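Long-range contacts in L-lysine 6-monooxygenase involved in desferrioxamine biosynthesis (Erwinia amylovora CFBP1430, PDB 5O8P), which probably hydroxylates a terminal amine of cadaverine, using FAD and NADPH, as the monooxygenase step of desferrioxamine siderophore biosynthesis: residues G160-P166 with M338-Y344; S200-E206 with K272-L278; I16-N20 with T393-A399. One frame throughout, in Å; residues are numbered along the deposited sequence.

Contact 1. Residues G160-P166 with M338-Y344; sequences GPSAWSP and MATGYHY. With FAD (flavin-adenine dinucleotide), chain C.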
loop_
_atom_site.group_PDB
_atom_site.type_symbol
_atom_site.label_atom_id
_atom_site.label_comp_id
_atom_site.label_asym_id
_atom_site.label_seq_id
_atom_site.Cartn_x
_atom_site.Cartn_y
_atom_site.Cartn_z
ATOM N N GLY B 160 30.421 -7.549 18.949
ATOM C CA GLY B 160 29.993 -6.744 17.831
ATOM C C GLY B 160 31.126 -6.340 16.911
ATOM O O GLY B 160 32.304 -6.559 17.227
ATOM N N PRO B 161 30.770 -5.840 15.708
ATOM C CA PRO B 161 31.762 -5.492 14.719
ATOM C C PRO B 161 32.114 -4.027 14.861
ATOM O O PRO B 161 31.410 -3.297 15.547
ATOM C CB PRO B 161 31.026 -5.763 13.403
ATOM C CG PRO B 161 29.590 -5.483 13.705
ATOM C CD PRO B 161 29.412 -5.557 15.197
ATOM N N SER B 162 33.195 -3.610 14.216
ATOM C CA SER B 162 33.679 -2.238 14.312
ATOM C C SER B 162 33.512 -1.517 12.979
ATOM O O SER B 162 33.498 -2.150 11.917
ATOM C CB SER B 162 35.149 -2.239 14.732
ATOM O OG SER B 162 35.329 -2.870 15.991
ATOM N N ALA B 163 33.380 -0.190 13.042
ATOM C CA ALA B 163 33.253 0.652 11.850
ATOM C C ALA B 163 34.455 0.419 10.940
ATOM O O ALA B 163 35.572 0.222 11.425
ATOM C CB ALA B 163 33.180 2.113 12.238
ATOM N N TRP B 164 34.211 0.426 9.633
ATOM C CA TRP B 164 35.233 0.140 8.636
ATOM C C TRP B 164 35.206 1.166 7.519
ATOM O O TRP B 164 34.131 1.493 7.009
ATOM C CB TRP B 164 34.997 -1.234 8.036
ATOM C CG TRP B 164 36.011 -1.631 7.004
ATOM C CD1 TRP B 164 37.203 -2.251 7.222
ATOM C CD2 TRP B 164 35.913 -1.430 5.592
ATOM N NE1 TRP B 164 37.852 -2.458 6.034
ATOM C CE2 TRP B 164 37.086 -1.960 5.014
ATOM C CE3 TRP B 164 34.951 -0.841 4.757
ATOM C CZ2 TRP B 164 37.326 -1.928 3.635
ATOM C CZ3 TRP B 164 35.184 -0.817 3.382
ATOM C CH2 TRP B 164 36.367 -1.360 2.837
ATOM N N SER B 165 36.395 1.645 7.140
ATOM C CA SER B 165 36.590 2.514 5.980
ATOM C C SER B 165 37.674 1.905 5.091
ATOM O O SER B 165 38.531 1.185 5.601
ATOM C CB SER B 165 37.009 3.910 6.427
ATOM O OG SER B 165 36.096 4.429 7.376
ATOM N N PRO B 166 37.655 2.197 3.767
ATOM C CA PRO B 166 38.662 1.628 2.857
ATOM C C PRO B 166 40.094 1.913 3.288
ATOM O O PRO B 166 40.349 2.948 3.906
ATOM C CB PRO B 166 38.357 2.318 1.517
ATOM C CG PRO B 166 36.922 2.690 1.602
ATOM C CD PRO B 166 36.708 3.060 3.035
ATOM N N MET B 338 31.576 8.525 4.734
ATOM C CA MET B 338 32.001 7.169 4.428
ATOM C C MET B 338 31.011 6.163 5.056
ATOM O O MET B 338 31.170 5.731 6.198
ATOM C CB MET B 338 33.424 6.979 4.946
ATOM C CG MET B 338 34.186 5.872 4.265
ATOM S SD MET B 338 34.839 6.382 2.670
ATOM C CE MET B 338 36.173 7.465 3.183
ATOM N N ALA B 339 29.971 5.814 4.302
ATOM C CA ALA B 339 28.945 4.851 4.741
ATOM C C ALA B 339 29.301 3.456 4.249
ATOM O O ALA B 339 28.530 2.798 3.554
ATOM C CB ALA B 339 27.572 5.278 4.230
ATOM N N THR B 340 30.479 3.006 4.644
ATOM C CA THR B 340 31.051 1.768 4.155
ATOM C C THR B 340 30.838 0.599 5.135
ATOM O O THR B 340 31.442 -0.474 4.981
ATOM C CB THR B 340 32.543 1.989 3.877
ATOM O OG1 THR B 340 33.150 2.641 5.005
ATOM C CG2 THR B 340 32.707 2.869 2.636
ATOM N N GLY B 341 29.983 0.809 6.139
ATOM C CA GLY B 341 29.586 -0.257 7.041
ATOM C C GLY B 341 30.656 -0.686 8.030
ATOM O O GLY B 341 31.544 0.094 8.370
ATOM N N TYR B 342 30.558 -1.948 8.461
ATOM C CA TYR B 342 31.297 -2.495 9.594
ATOM C C TYR B 342 31.995 -3.807 9.216
ATOM O O TYR B 342 31.573 -4.497 8.307
ATOM C CB TYR B 342 30.320 -2.756 10.747
ATOM C CG TYR B 342 29.688 -1.507 11.332
ATOM C CD1 TYR B 342 28.698 -0.798 10.657
ATOM C CD2 TYR B 342 30.065 -1.055 12.590
ATOM C CE1 TYR B 342 28.134 0.342 11.203
ATOM C CE2 TYR B 342 29.486 0.070 13.161
ATOM C CZ TYR B 342 28.521 0.772 12.465
ATOM O OH TYR B 342 27.952 1.903 13.025
ATOM N N HIS B 343 33.060 -4.148 9.929
ATOM C CA HIS B 343 33.767 -5.424 9.750
ATOM C C HIS B 343 34.034 -6.022 11.126
ATOM O O HIS B 343 34.333 -5.268 12.055
ATOM C CB HIS B 343 35.071 -5.176 8.964
ATOM C CG HIS B 343 36.010 -6.342 8.899
ATOM N ND1 HIS B 343 35.667 -7.553 8.328
ATOM C CD2 HIS B 343 37.307 -6.454 9.275
ATOM C CE1 HIS B 343 36.707 -8.368 8.379
ATOM N NE2 HIS B 343 37.713 -7.727 8.951
ATOM N N TYR B 344 33.856 -7.335 11.307
ATOM C CA TYR B 344 34.260 -7.975 12.568
ATOM C C TYR B 344 35.718 -8.373 12.487
ATOM O O TYR B 344 36.151 -8.939 11.496
ATOM C CB TYR B 344 33.406 -9.210 12.918
ATOM C CG TYR B 344 33.823 -9.895 14.235
ATOM C CD1 TYR B 344 34.818 -10.885 14.264
ATOM C CD2 TYR B 344 33.210 -9.556 15.451
ATOM C CE1 TYR B 344 35.197 -11.502 15.461
ATOM C CE2 TYR B 344 33.587 -10.162 16.651
ATOM C CZ TYR B 344 34.582 -11.129 16.651
ATOM O OH TYR B 344 34.941 -11.731 17.833
HETATM P PA FAD C . 26.866 -4.000 19.285
HETATM O O1A FAD C . 26.138 -2.673 19.387
HETATM O O2A FAD C . 28.112 -4.096 18.438
HETATM O O5B FAD C . 27.201 -4.420 20.808
HETATM C C5B FAD C . 28.525 -4.684 21.261
HETATM C C4B FAD C . 28.788 -4.169 22.671
HETATM O O4B FAD C . 29.941 -4.834 23.209
HETATM C C3B FAD C . 29.101 -2.677 22.701
HETATM O O3B FAD C . 28.326 -2.063 23.740
HETATM C C2B FAD C . 30.610 -2.604 22.931
HETATM O O2B FAD C . 31.036 -1.453 23.668
HETATM C C1B FAD C . 30.872 -3.870 23.723
HETATM N N9A FAD C . 32.277 -4.361 23.732
HETATM C C8A FAD C . 33.106 -4.581 22.690
HETATM N N7A FAD C . 34.312 -5.037 23.132
HETATM C C5A FAD C . 34.260 -5.114 24.479
HETATM C C6A FAD C . 35.170 -5.510 25.589
HETATM N N6A FAD C . 36.433 -5.934 25.341
HETATM N N1A FAD C . 34.698 -5.438 26.861
HETATM C C2A FAD C . 33.445 -5.017 27.138
HETATM N N3A FAD C . 32.575 -4.637 26.182
HETATM C C4A FAD C . 32.913 -4.666 24.864
HETATM N N1 FAD C . 19.697 -5.238 12.049
HETATM C C2 FAD C . 18.371 -5.530 12.006
HETATM O O2 FAD C . 18.032 -6.735 12.023
HETATM N N3 FAD C . 17.420 -4.571 11.955
HETATM C C4 FAD C . 17.729 -3.262 11.935
HETATM O O4 FAD C . 16.834 -2.396 11.882
HETATM C C4X FAD C . 19.157 -2.859 11.979
HETATM N N5 FAD C . 19.535 -1.562 11.967
HETATM C C5X FAD C . 20.846 -1.228 12.005
HETATM C C6 FAD C . 21.176 0.125 11.986
HETATM C C7 FAD C . 22.503 0.545 12.025
HETATM C C7M FAD C . 22.835 2.017 12.001
HETATM C C8 FAD C . 23.586 -0.479 12.086
HETATM C C8M FAD C . 25.028 -0.052 12.127
HETATM C C9 FAD C . 23.266 -1.838 12.101
HETATM C C9A FAD C . 21.930 -2.277 12.064
HETATM N N10 FAD C . 21.551 -3.662 12.082
HETATM C C10 FAD C . 20.161 -3.961 12.035
HETATM C "C1'" FAD C . 22.522 -4.788 12.149
HETATM C "C2'" FAD C . 22.766 -5.280 13.595
HETATM O "O2'" FAD C . 21.512 -5.443 14.290
HETATM C "C3'" FAD C . 23.694 -4.365 14.416
HETATM O "O3'" FAD C . 24.987 -4.276 13.797
HETATM C "C4'" FAD C . 23.881 -4.830 15.867
HETATM O "O4'" FAD C . 24.208 -3.705 16.690
HETATM C "C5'" FAD C . 24.977 -5.882 16.017
HETATM O "O5'" FAD C . 24.745 -6.629 17.212
HETATM P P FAD C . 25.837 -6.651 18.383
HETATM O O1P FAD C . 25.274 -7.461 19.532
HETATM O O2P FAD C . 27.096 -7.097 17.694
HETATM O O3P FAD C . 25.758 -5.066 18.748
#

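Contact 2. Residues S200-E206 with K272-L278; sequences SGQSAAE and KGINSSL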
loop_
_atom_site.group_PDB
_atom_site.type_symbol
_atom_site.label_atom_id
_atom_site.label_comp_id
_atom_site.label_asym_id
_atom_site.label_seq_id
_atom_site.Cartn_x
_atom_site.Cartn_y
_atom_site.Cartn_z
ATOM N N SER B 200 26.918 1.815 -0.460
ATOM C CA SER B 200 25.685 1.322 -1.104
ATOM C C SER B 200 24.498 1.007 -0.147
ATOM O O SER B 200 23.378 0.856 -0.599
ATOM C CB SER B 200 26.019 0.035 -1.876
ATOM O OG SER B 200 26.123 -1.099 -1.010
ATOM N N GLY B 201 24.749 0.863 1.149
ATOM C CA GLY B 201 23.790 0.275 2.052
ATOM C C GLY B 201 22.659 1.127 2.581
ATOM O O GLY B 201 22.452 2.235 2.125
ATOM N N GLN B 202 21.949 0.595 3.575
ATOM C CA GLN B 202 20.822 1.272 4.203
ATOM C C GLN B 202 21.267 2.566 4.861
ATOM O O GLN B 202 20.542 3.560 4.804
ATOM C CB GLN B 202 20.152 0.360 5.240
ATOM C CG GLN B 202 18.950 0.935 5.984
ATOM C CD GLN B 202 17.755 1.208 5.094
ATOM O OE1 GLN B 202 17.637 0.657 4.007
ATOM N NE2 GLN B 202 16.855 2.058 5.555
ATOM N N SER B 203 22.450 2.565 5.488
ATOM C CA SER B 203 22.954 3.772 6.176
ATOM C C SER B 203 23.219 4.898 5.186
ATOM O O SER B 203 22.767 6.021 5.402
ATOM C CB SER B 203 24.211 3.463 6.986
ATOM O OG SER B 203 23.850 2.767 8.164
ATOM N N ALA B 204 23.929 4.569 4.110
ATOM C CA ALA B 204 24.185 5.498 3.016
ATOM C C ALA B 204 22.893 6.137 2.525
ATOM O O ALA B 204 22.792 7.359 2.407
ATOM C CB ALA B 204 24.874 4.780 1.853
ATOM N N ALA B 205 21.899 5.301 2.257
ATOM C CA ALA B 205 20.637 5.782 1.717
ATOM C C ALA B 205 19.909 6.685 2.698
ATOM O O ALA B 205 19.391 7.726 2.301
ATOM C CB ALA B 205 19.752 4.622 1.304
ATOM N N GLU B 206 19.866 6.293 3.969
ATOM C CA GLU B 206 19.200 7.103 4.997
ATOM C C GLU B 206 19.834 8.471 5.131
ATOM O O GLU B 206 19.122 9.464 5.263
ATOM C CB GLU B 206 19.246 6.411 6.346
ATOM C CG GLU B 206 18.256 5.279 6.443
ATOM C CD GLU B 206 18.400 4.445 7.696
ATOM O OE1 GLU B 206 19.349 4.667 8.481
ATOM O OE2 GLU B 206 17.543 3.548 7.897
ATOM N N LYS B 272 22.576 -6.674 2.837
ATOM C CA LYS B 272 23.222 -5.353 2.691
ATOM C C LYS B 272 22.455 -4.376 1.755
ATOM O O LYS B 272 23.002 -3.394 1.290
ATOM C CB LYS B 272 24.688 -5.565 2.243
ATOM C CG LYS B 272 25.631 -5.974 3.375
ATOM C CD LYS B 272 26.861 -6.758 2.894
ATOM C CE LYS B 272 27.655 -6.106 1.749
ATOM N NZ LYS B 272 28.235 -4.758 2.033
ATOM N N GLY B 273 21.170 -4.627 1.507
ATOM C CA GLY B 273 20.368 -3.785 0.607
ATOM C C GLY B 273 19.740 -2.573 1.263
ATOM O O GLY B 273 19.734 -2.455 2.484
ATOM N N ILE B 274 19.183 -1.695 0.436
ATOM C CA ILE B 274 18.400 -0.554 0.897
ATOM C C ILE B 274 16.917 -0.930 0.936
ATOM O O ILE B 274 16.437 -1.669 0.087
ATOM C CB ILE B 274 18.563 0.652 -0.040
ATOM C CG1 ILE B 274 20.036 0.997 -0.254
ATOM C CG2 ILE B 274 17.843 1.864 0.525
ATOM C CD1 ILE B 274 20.289 1.873 -1.459
ATOM N N ASN B 275 16.186 -0.417 1.914
ATOM C CA ASN B 275 14.758 -0.699 2.020
ATOM C C ASN B 275 14.090 -0.082 0.784
ATOM O O ASN B 275 14.336 1.080 0.456
ATOM C CB ASN B 275 14.233 -0.202 3.384
ATOM C CG ASN B 275 12.765 0.180 3.386
ATOM O OD1 ASN B 275 11.911 -0.609 3.045
ATOM N ND2 ASN B 275 12.473 1.403 3.810
ATOM N N SER B 276 13.300 -0.884 0.068
ATOM C CA SER B 276 12.734 -0.462 -1.225
ATOM C C SER B 276 11.901 0.817 -1.132
ATOM O O SER B 276 11.963 1.630 -2.032
ATOM C CB SER B 276 11.965 -1.598 -1.899
ATOM O OG SER B 276 10.932 -2.086 -1.074
ATOM N N SER B 277 11.159 1.004 -0.047
ATOM C CA SER B 277 10.426 2.249 0.182
ATOM C C SER B 277 11.323 3.473 0.143
ATOM O O SER B 277 10.918 4.524 -0.371
ATOM C CB SER B 277 9.737 2.232 1.538
ATOM O OG SER B 277 8.679 1.298 1.542
ATOM N N LEU B 278 12.521 3.329 0.712
ATOM C CA LEU B 278 13.466 4.428 0.807
ATOM C C LEU B 278 14.076 4.741 -0.549
ATOM O O LEU B 278 14.150 5.907 -0.914
ATOM C CB LEU B 278 14.571 4.118 1.821
ATOM C CG LEU B 278 15.633 5.187 2.104
ATOM C CD1 LEU B 278 14.982 6.479 2.583
ATOM C CD2 LEU B 278 16.641 4.672 3.126
#

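Contact 3. Residues I16-N20 with T393-A399; sequences IGPFN and TPDLGMA. With FAD (flavin-adenine dinucleotide), chain C.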
loop_
_atom_site.group_PDB
_atom_site.type_symbol
_atom_site.label_atom_id
_atom_site.label_comp_id
_atom_site.label_asym_id
_atom_site.label_seq_id
_atom_site.Cartn_x
_atom_site.Cartn_y
_atom_site.Cartn_z
ATOM N N ILE B 16 27.344 -6.234 25.418
ATOM C CA ILE B 16 25.894 -6.154 25.554
ATOM C C ILE B 16 25.343 -5.295 24.414
ATOM O O ILE B 16 24.934 -4.121 24.580
ATOM C CB ILE B 16 25.452 -5.624 26.936
ATOM C CG1 ILE B 16 26.058 -6.468 28.052
ATOM C CG2 ILE B 16 23.932 -5.672 27.072
ATOM C CD1 ILE B 16 25.958 -5.809 29.415
ATOM N N GLY B 17 25.366 -5.900 23.237
ATOM C CA GLY B 17 24.627 -5.386 22.094
ATOM C C GLY B 17 23.234 -5.943 22.172
ATOM O O GLY B 17 22.903 -6.591 23.160
ATOM N N PRO B 18 22.407 -5.711 21.140
ATOM C CA PRO B 18 21.046 -6.258 21.166
ATOM C C PRO B 18 21.000 -7.775 21.227
ATOM O O PRO B 18 20.053 -8.323 21.808
ATOM C CB PRO B 18 20.424 -5.756 19.859
ATOM C CG PRO B 18 21.337 -4.684 19.358
ATOM C CD PRO B 18 22.696 -5.014 19.876
ATOM N N PHE B 19 22.012 -8.439 20.674
ATOM C CA PHE B 19 22.084 -9.901 20.767
ATOM C C PHE B 19 22.308 -10.434 22.194
ATOM O O PHE B 19 21.496 -11.221 22.673
ATOM C CB PHE B 19 23.126 -10.467 19.791
ATOM C CG PHE B 19 22.849 -10.123 18.365
ATOM C CD1 PHE B 19 21.557 -10.252 17.826
ATOM C CD2 PHE B 19 23.856 -9.700 17.537
ATOM C CE1 PHE B 19 21.290 -9.934 16.517
ATOM C CE2 PHE B 19 23.584 -9.389 16.209
ATOM C CZ PHE B 19 22.302 -9.490 15.718
ATOM N N ASN B 20 23.370 -10.006 22.878
ATOM C CA ASN B 20 23.578 -10.437 24.276
ATOM C C ASN B 20 22.561 -9.851 25.235
ATOM O O ASN B 20 22.272 -10.470 26.246
ATOM C CB ASN B 20 24.987 -10.146 24.787
ATOM C CG ASN B 20 25.973 -11.270 24.512
ATOM O OD1 ASN B 20 25.607 -12.319 24.014
ATOM N ND2 ASN B 20 27.237 -11.048 24.833
ATOM N N THR B 393 23.043 -13.604 9.848
ATOM C CA THR B 393 23.785 -13.417 11.097
ATOM C C THR B 393 23.526 -12.047 11.792
ATOM O O THR B 393 23.216 -12.036 12.982
ATOM C CB THR B 393 25.302 -13.693 10.846
ATOM O OG1 THR B 393 25.516 -15.059 10.454
ATOM C CG2 THR B 393 26.145 -13.425 12.029
ATOM N N PRO B 394 23.609 -10.904 11.062
ATOM C CA PRO B 394 23.275 -9.614 11.694
ATOM C C PRO B 394 21.773 -9.331 11.926
ATOM O O PRO B 394 21.437 -8.269 12.449
ATOM C CB PRO B 394 23.853 -8.572 10.712
ATOM C CG PRO B 394 24.404 -9.314 9.537
ATOM C CD PRO B 394 23.948 -10.729 9.636
ATOM N N ASP B 395 20.894 -10.256 11.547
ATOM C CA ASP B 395 19.441 -10.083 11.621
ATOM C C ASP B 395 18.988 -10.149 13.082
ATOM O O ASP B 395 19.219 -11.155 13.755
ATOM C CB ASP B 395 18.770 -11.205 10.787
ATOM C CG ASP B 395 17.316 -10.895 10.384
ATOM O OD1 ASP B 395 16.611 -10.154 11.089
ATOM O OD2 ASP B 395 16.861 -11.427 9.349
ATOM N N LEU B 396 18.351 -9.085 13.566
ATOM C CA LEU B 396 17.652 -9.117 14.860
ATOM C C LEU B 396 16.564 -10.194 14.886
ATOM O O LEU B 396 16.261 -10.746 15.947
ATOM C CB LEU B 396 17.027 -7.757 15.197
ATOM C CG LEU B 396 17.967 -6.585 15.481
ATOM C CD1 LEU B 396 17.173 -5.323 15.796
ATOM C CD2 LEU B 396 18.932 -6.908 16.608
ATOM N N GLY B 397 15.985 -10.480 13.720
ATOM C CA GLY B 397 14.994 -11.536 13.543
ATOM C C GLY B 397 15.444 -12.947 13.849
ATOM O O GLY B 397 14.601 -13.794 14.126
ATOM N N MET B 398 16.747 -13.219 13.798
ATOM C CA MET B 398 17.266 -14.540 14.187
ATOM C C MET B 398 18.087 -14.522 15.480
ATOM O O MET B 398 18.862 -15.445 15.750
ATOM C CB MET B 398 18.041 -15.151 13.020
ATOM C CG MET B 398 17.137 -15.461 11.838
ATOM S SD MET B 398 15.868 -16.714 12.177
ATOM C CE MET B 398 16.816 -18.245 12.016
ATOM N N ALA B 399 17.861 -13.489 16.296
ATOM C CA ALA B 399 18.554 -13.320 17.561
ATOM C C ALA B 399 18.000 -14.298 18.573
ATOM O O ALA B 399 18.765 -14.980 19.251
ATOM C CB ALA B 399 18.405 -11.895 18.064
HETATM P PA FAD C . 26.866 -4.000 19.285
HETATM O O1A FAD C . 26.138 -2.673 19.387
HETATM O O2A FAD C . 28.112 -4.096 18.438
HETATM O O5B FAD C . 27.201 -4.420 20.808
HETATM C C5B FAD C . 28.525 -4.684 21.261
HETATM C C4B FAD C . 28.788 -4.169 22.671
HETATM O O4B FAD C . 29.941 -4.834 23.209
HETATM C C3B FAD C . 29.101 -2.677 22.701
HETATM O O3B FAD C . 28.326 -2.063 23.740
HETATM C C2B FAD C . 30.610 -2.604 22.931
HETATM O O2B FAD C . 31.036 -1.453 23.668
HETATM C C1B FAD C . 30.872 -3.870 23.723
HETATM N N9A FAD C . 32.277 -4.361 23.732
HETATM C C8A FAD C . 33.106 -4.581 22.690
HETATM N N7A FAD C . 34.312 -5.037 23.132
HETATM C C5A FAD C . 34.260 -5.114 24.479
HETATM C C6A FAD C . 35.170 -5.510 25.589
HETATM N N6A FAD C . 36.433 -5.934 25.341
HETATM N N1A FAD C . 34.698 -5.438 26.861
HETATM C C2A FAD C . 33.445 -5.017 27.138
HETATM N N3A FAD C . 32.575 -4.637 26.182
HETATM C C4A FAD C . 32.913 -4.666 24.864
HETATM N N1 FAD C . 19.697 -5.238 12.049
HETATM C C2 FAD C . 18.371 -5.530 12.006
HETATM O O2 FAD C . 18.032 -6.735 12.023
HETATM N N3 FAD C . 17.420 -4.571 11.955
HETATM C C4 FAD C . 17.729 -3.262 11.935
HETATM O O4 FAD C . 16.834 -2.396 11.882
HETATM C C4X FAD C . 19.157 -2.859 11.979
HETATM N N5 FAD C . 19.535 -1.562 11.967
HETATM C C5X FAD C . 20.846 -1.228 12.005
HETATM C C6 FAD C . 21.176 0.125 11.986
HETATM C C7 FAD C . 22.503 0.545 12.025
HETATM C C7M FAD C . 22.835 2.017 12.001
HETATM C C8 FAD C . 23.586 -0.479 12.086
HETATM C C8M FAD C . 25.028 -0.052 12.127
HETATM C C9 FAD C . 23.266 -1.838 12.101
HETATM C C9A FAD C . 21.930 -2.277 12.064
HETATM N N10 FAD C . 21.551 -3.662 12.082
HETATM C C10 FAD C . 20.161 -3.961 12.035
HETATM C "C1'" FAD C . 22.522 -4.788 12.149
HETATM C "C2'" FAD C . 22.766 -5.280 13.595
HETATM O "O2'" FAD C . 21.512 -5.443 14.290
HETATM C "C3'" FAD C . 23.694 -4.365 14.416
HETATM O "O3'" FAD C . 24.987 -4.276 13.797
HETATM C "C4'" FAD C . 23.881 -4.830 15.867
HETATM O "O4'" FAD C . 24.208 -3.705 16.690
HETATM C "C5'" FAD C . 24.977 -5.882 16.017
HETATM O "O5'" FAD C . 24.745 -6.629 17.212
HETATM P P FAD C . 25.837 -6.651 18.383
HETATM O O1P FAD C . 25.274 -7.461 19.532
HETATM O O2P FAD C . 27.096 -7.097 17.694
HETATM O O3P FAD C . 25.758 -5.066 18.748
#

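Contact 1. Residues G160-P166 with M338-Y344
Pro161 packs its CB between two tyrosines of 338-344, 4.1 Å from CB of Tyr342 and 4.2 Å from CB of Tyr344. Past Pro161 the Tyr342 ring lies obliquely against the backbone of Ser162 and Ala163, CD2 nearest to Ala163 N, and on its other flank CE1 approaches the flavin methyl C8M of FAD at 3.3 Å, while His47 meets the same ring. Gly160, two residues ahead of strand 162-163, lies with its CA beside the FAD phosphate oxygens. At the far end the apolar contact resumes, Pro166 CD and Met338 SD meeting tip to tip at 3.8 Å. Between these ends the backbones form a two-stranded antiparallel ribbon, 162-163 with 342-343, which links the FAD-binding part of the chain to strand 335-338 of the parallel sheet. Ser162 and His343 are its hydrogen-bonded pair: Ser162 N gives to His343 O at 3.0 Å and His343 N returns to Ser162 O at 2.9 Å. Ala163 and Tyr342 follow as the non-hydrogen-bonded pair, and Trp164 N reaches Gly341 O at 3.0 Å. Trp164 CG stands anti to its own N (chi1 -179°), which places the indole across Thr340, whose carbonyl oxygen lies at the ring edge near CE3. Beside the indole, Thr340 OG1 donates to Trp164 O, in the carbonyl plane and on a lone pair. His178 NE2 also bonds to Gly341 O and, weakly, to Trp164 O.

Contact 2. Residues S200-E206 with K272-L278
Gln202 OE1 takes the backbone N-H of Asn275 at 2.8 Å, with 159° at the hydrogen and the donor in the carbonyl plane. Because Asn275 sits at the N-cap of helix 276-290, the bond ties the first turn of helix 202-213 to the residue that precedes the other helix. The opposite end of the Gln202 amide is held too: NE2 gives to Glu206 OE2 at 2.9 Å, one turn along the same helix. This donor comes from above the carboxylate plane while the acceptor lies nearly in the amide plane, so both ends set the rotation of the Gln202 group. Its chain leaves with CG anti to the backbone N (chi1 180°) and bends at chi2 (65°), which carries the amide across toward 274-275. Glu206 OE1 forms a salt bridge with Arg100, like Ser200, Ser203 and Lys272 an NADP(+)-binding residue, although no NADP(+) is bound to this chain in the model. The turn into helix 202-213, with Gly201 as N-cap and Ala204 inside, fits a GxGxxA Rossmann pattern following strand 194-198. Beside the polar bonds, Ala205 CB faces Ile274 CG2 and Leu278 CD2 together, with 3.6 Å to the latter. That CD2 also rests 3.7 Å from Glu206 CG and 3.6 Å from Gln202 NE2, the leucine crossing Glu206 at about a right angle. Ile274 CG1 lies against the carbonyl oxygens of Ser200 and Gly201, and Trp224 covers Ala205 and Ile274.

Contact 3. Residues I16-N20 with T393-A399
Three successive backbone carbonyls gather round the Phe19 ring, and no hydrogen bond joins 16-20 to 393-399. Pro394 O lies in the ring plane 3.6 Å from CZ, the place where the polarised aromatic C-H edge suits an oxygen, while Thr393 O and Asp395 O stand obliquely, the latter 3.7 Å from CE1. Farther round the ring edge, Ala399 CB is 3.6 Å from CD1. The phenylalanine reaches these carbonyls because CG is anti to its own carbonyl carbon (chi1 -59°), which swings the ring from the first turn of helix 18-27 toward the loop. FAD flanks the ring as well, its O5' coming obliquely near CD2 and CE2, and Arg402 adds a cation-pi contact. Leu396 closes the apolar side: its CD2 touches Pro18 CB at 3.8 Å and Phe19 CE1 at the same distance. The loop also grips the flavin. Leu396 N donates to FAD O2 at 2.8 Å and 170°, almost straight, and FAD O2' gives a weak bond to Pro394 O, the same oxygen that meets the Phe19 edge. An Asx turn, Gly397 N to Asp395 OD1 at 2.7 Å, spans Leu396 itself. On the other segment, Gly17 is the N-cap of helix 18-27 and stands beside the pyrophosphate, whose negative charge the helix start would be expected to favour. Strand 8-14, the glycine-rich turn, helix 18-27 and parallel strand 35-38 form the beta-alpha-beta unit of a Rossmann-type FAD-binding site.

In the fold
FAD ties contacts 1 and 3 together: their centres are about 17 Å apart and their nearest atoms about 7 Å, yet both touch the cofactor, contact 1 at the phosphates and the dimethyl end of the flavin, contact 3 at the pyrophosphate and the pyrimidine O2. Contact 2 is nested in sequence within the loop closed by contact 1, which itself lies within that closed by contact 3. Contacts 1 and 2 touch directly, Ala339 CB standing 3.6 Å from Ala204 CA, with centres about 16 Å apart. Contact 2 holds NADP(+)-binding residues, though this chain has no NADP(+) bound, and its Ser203 touches FAD, so the sites adjoin, as hydride transfer to the flavin would require.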